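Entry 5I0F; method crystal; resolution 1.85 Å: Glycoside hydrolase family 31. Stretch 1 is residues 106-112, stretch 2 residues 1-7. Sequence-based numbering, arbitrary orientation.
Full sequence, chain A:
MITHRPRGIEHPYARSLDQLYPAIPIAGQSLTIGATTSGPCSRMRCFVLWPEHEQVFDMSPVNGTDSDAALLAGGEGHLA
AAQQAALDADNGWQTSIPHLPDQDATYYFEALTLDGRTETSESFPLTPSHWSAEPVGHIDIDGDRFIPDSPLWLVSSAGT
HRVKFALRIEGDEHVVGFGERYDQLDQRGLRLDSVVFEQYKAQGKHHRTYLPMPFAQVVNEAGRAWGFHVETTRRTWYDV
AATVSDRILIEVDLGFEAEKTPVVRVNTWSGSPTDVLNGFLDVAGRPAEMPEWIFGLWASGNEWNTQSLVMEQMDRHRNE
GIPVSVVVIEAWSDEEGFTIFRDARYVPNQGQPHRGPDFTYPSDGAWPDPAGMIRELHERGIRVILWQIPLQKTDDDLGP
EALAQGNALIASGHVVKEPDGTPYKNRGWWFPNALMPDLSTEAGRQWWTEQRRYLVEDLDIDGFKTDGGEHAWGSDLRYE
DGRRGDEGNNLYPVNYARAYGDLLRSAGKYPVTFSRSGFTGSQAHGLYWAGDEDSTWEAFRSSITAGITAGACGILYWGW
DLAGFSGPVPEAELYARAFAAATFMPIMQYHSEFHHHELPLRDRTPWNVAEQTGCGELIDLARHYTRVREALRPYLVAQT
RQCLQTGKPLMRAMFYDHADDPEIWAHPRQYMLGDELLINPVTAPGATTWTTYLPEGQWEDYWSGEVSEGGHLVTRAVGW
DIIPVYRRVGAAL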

# COMPACT_ATOMS: atom_id res chain seq x y z
N THR A 106 22.75 -23.98 21.91
CA THR A 106 23.41 -23.42 20.76
C THR A 106 23.33 -24.48 19.65
O THR A 106 23.19 -25.67 19.94
CB THR A 106 24.85 -23.00 21.12
OG1 THR A 106 25.40 -22.24 20.05
CG2 THR A 106 25.73 -24.18 21.37
N TYR A 107 23.37 -24.06 18.39
CA TYR A 107 23.39 -25.04 17.29
C TYR A 107 24.29 -24.60 16.16
O TYR A 107 24.60 -23.42 16.02
CB TYR A 107 21.96 -25.36 16.77
CG TYR A 107 21.21 -24.18 16.20
CD1 TYR A 107 20.50 -23.31 17.02
CD2 TYR A 107 21.23 -23.91 14.83
CE1 TYR A 107 19.84 -22.20 16.50
CE2 TYR A 107 20.56 -22.81 14.30
CZ TYR A 107 19.86 -21.95 15.13
OH TYR A 107 19.22 -20.84 14.61
N TYR A 108 24.74 -25.58 15.38
CA TYR A 108 25.53 -25.33 14.19
C TYR A 108 25.28 -26.42 13.17
O TYR A 108 24.71 -27.47 13.49
CB TYR A 108 27.01 -25.18 14.53
CG TYR A 108 27.73 -26.46 14.97
CD1 TYR A 108 28.33 -27.29 14.03
CD2 TYR A 108 27.82 -26.81 16.32
CE1 TYR A 108 28.99 -28.45 14.43
CE2 TYR A 108 28.48 -27.97 16.72
CZ TYR A 108 29.06 -28.78 15.76
OH TYR A 108 29.70 -29.92 16.13
N PHE A 109 25.71 -26.17 11.94
CA PHE A 109 25.50 -27.09 10.83
C PHE A 109 26.82 -27.60 10.30
O PHE A 109 27.81 -26.89 10.34
CB PHE A 109 24.74 -26.39 9.72
CG PHE A 109 23.42 -25.84 10.15
CD1 PHE A 109 22.28 -26.65 10.17
CD2 PHE A 109 23.31 -24.53 10.57
CE1 PHE A 109 21.06 -26.14 10.57
CE2 PHE A 109 22.10 -24.02 11.00
CZ PHE A 109 20.97 -24.82 10.99
N GLU A 110 26.80 -28.83 9.79
CA GLU A 110 27.94 -29.44 9.16
C GLU A 110 27.50 -30.13 7.88
O GLU A 110 26.60 -30.97 7.90
CB GLU A 110 28.56 -30.42 10.14
CG GLU A 110 29.98 -30.79 9.85
CD GLU A 110 30.45 -31.91 10.76
OE1 GLU A 110 31.07 -31.61 11.80
OE2 GLU A 110 30.16 -33.08 10.44
N ALA A 111 28.14 -29.78 6.76
CA ALA A 111 27.81 -30.36 5.46
C ALA A 111 29.00 -31.12 4.89
O ALA A 111 30.14 -30.77 5.17
CB ALA A 111 27.41 -29.26 4.48
N LEU A 112 28.71 -32.14 4.08
CA LEU A 112 29.72 -32.82 3.28
C LEU A 112 29.43 -32.53 1.80
O LEU A 112 28.35 -32.89 1.28
CB LEU A 112 29.72 -34.32 3.55
CG LEU A 112 30.86 -35.13 2.93
CD1 LEU A 112 32.21 -34.75 3.53
CD2 LEU A 112 30.61 -36.62 3.11
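Stretch 2 (1-7) MITHRPR

Stretch 1, residues 106-112, is extended throughout. It is part of a strand that begins earlier in the chain and continues later. Stretch 2 is the amino terminus. It is extended from I2 to R5; I2 and T3 are strand, and H4 to R7 are loop or turn. At P6 and R7 the backbone is no longer extended, with phi/psi of -50/-37° at P6.

The two segments run in roughly opposite directions. The end-to-end vectors from CA 107 to 111 and from CA 2 to 6 are 152° apart. The backbones are not hydrogen-bonded to each other. The nearest CA atoms, those of F109 and I2, are 7.6 Å apart, so side chains fill the space between. The contact buries 285 Å², both sides summed. The alternation of an extended chain sets the pattern: Y107, F109 and A111 point their CA-to-CB bonds toward stretch 2, and I2 and H4 point theirs toward stretch 1.

T106 makes no contact with stretch 2. Its OG1 is hydrogen-bonded elsewhere in the structure.

Y107 is buried and makes the polar contact. Its chi1 is 62° (p). OH of Y107 lies 2.7 Å from NE2 of H4, and the two form a hydrogen bond. Either could be the donor. The hydroxyl sits at the edge of the imidazole, near its plane, as suits a bond to a ring nitrogen. The rings also form an offset edge-to-face pair, with the edge of Y107 toward the face of H4. Their centroids are 5.3 Å apart and their planes are at 85°. ND1 of H4 is hydrogen-bonded elsewhere in the structure, so both ring nitrogens have partners. P6 touches the same tyrosine more lightly: its CG is 4.2 Å from OH of Y107.

Y108 is out of reach of stretch 2, as expected for the alternate position of a strand.

F109 is the centre of the contact and meets both I2 and H4. Its chi1 is -58° (m). CE2 of F109 is 3.5 Å from CG of H4 and lies over one face of the imidazole. The two rings are oblique, with centroids 5.0 Å apart and planes at 46°. H4 has chi1 of 175° (t). Nearer the backbone, CB of F109 packs on CG2 of I2 at 4.1 Å. The carbonyl O of F109 is 3.9 Å from CD1 of I2.

E110 points away and its side chain takes no part. Its backbone C is 4.2 Å from CD1 of I2.

A111 ends the contact. Its CB is 3.8 Å from CD1 of I2, an apolar contact, and its N is also 3.8 Å from that CD1. With chi1 of -59° (m) and chi2 of 173° (t), I2 places CD1 against the backbone from F109 to A111.

L112 is out of reach. In stretch 2, T3 and R5 point away, and M1 and R7 are out of reach.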

# COMPACT_ATOMS: atom_id res chain seq x y z
N MET A 1 29.64 -23.08 0.99
CA MET A 1 29.30 -22.27 2.18
C MET A 1 27.87 -22.60 2.58
O MET A 1 26.99 -22.74 1.72
CB MET A 1 29.43 -20.76 1.89
CG MET A 1 29.15 -19.89 3.11
SD MET A 1 29.06 -18.12 2.77
CE MET A 1 27.72 -17.98 1.58
N ILE A 2 27.66 -22.69 3.90
CA ILE A 2 26.34 -22.93 4.50
C ILE A 2 25.75 -21.59 4.91
O ILE A 2 26.44 -20.77 5.52
CB ILE A 2 26.45 -23.84 5.74
CG1 ILE A 2 27.07 -25.20 5.36
CG2 ILE A 2 25.08 -24.02 6.39
CD1 ILE A 2 27.38 -26.10 6.56
N THR A 3 24.49 -21.36 4.54
CA THR A 3 23.77 -20.17 4.95
C THR A 3 22.61 -20.55 5.88
O THR A 3 21.77 -21.38 5.56
CB THR A 3 23.22 -19.40 3.73
OG1 THR A 3 24.32 -19.03 2.89
CG2 THR A 3 22.47 -18.13 4.13
N HIS A 4 22.61 -19.92 7.05
CA HIS A 4 21.48 -19.98 7.95
C HIS A 4 21.25 -18.58 8.50
O HIS A 4 22.17 -17.97 9.02
CB HIS A 4 21.73 -20.95 9.09
CG HIS A 4 20.64 -20.96 10.12
ND1 HIS A 4 19.44 -21.60 9.92
CD2 HIS A 4 20.57 -20.38 11.34
CE1 HIS A 4 18.69 -21.45 10.99
NE2 HIS A 4 19.34 -20.72 11.87
N ARG A 5 20.03 -18.08 8.33
CA ARG A 5 19.61 -16.81 8.92
C ARG A 5 18.36 -17.13 9.72
O ARG A 5 17.35 -17.49 9.14
CB ARG A 5 19.22 -15.81 7.83
CG ARG A 5 20.37 -15.31 6.96
CD ARG A 5 19.85 -14.33 5.90
NE ARG A 5 19.01 -15.00 4.91
CZ ARG A 5 18.46 -14.42 3.84
NH1 ARG A 5 18.65 -13.12 3.59
NH2 ARG A 5 17.72 -15.14 3.00
N PRO A 6 18.42 -17.03 11.06
CA PRO A 6 17.28 -17.44 11.89
C PRO A 6 15.92 -16.87 11.46
O PRO A 6 14.91 -17.55 11.56
CB PRO A 6 17.67 -16.89 13.27
CG PRO A 6 19.14 -16.89 13.27
CD PRO A 6 19.53 -16.51 11.88
N ARG A 7 15.90 -15.63 11.00
CA ARG A 7 14.65 -14.99 10.55
C ARG A 7 14.42 -15.07 9.04
O ARG A 7 13.35 -14.66 8.56
CB ARG A 7 14.59 -13.55 11.02
CG ARG A 7 14.41 -13.38 12.52
CD ARG A 7 14.53 -11.92 12.93
NE ARG A 7 15.91 -11.67 13.34
CZ ARG A 7 16.86 -11.05 12.65
NH1 ARG A 7 16.64 -10.52 11.46
NH2 ARG A 7 18.07 -10.94 13.18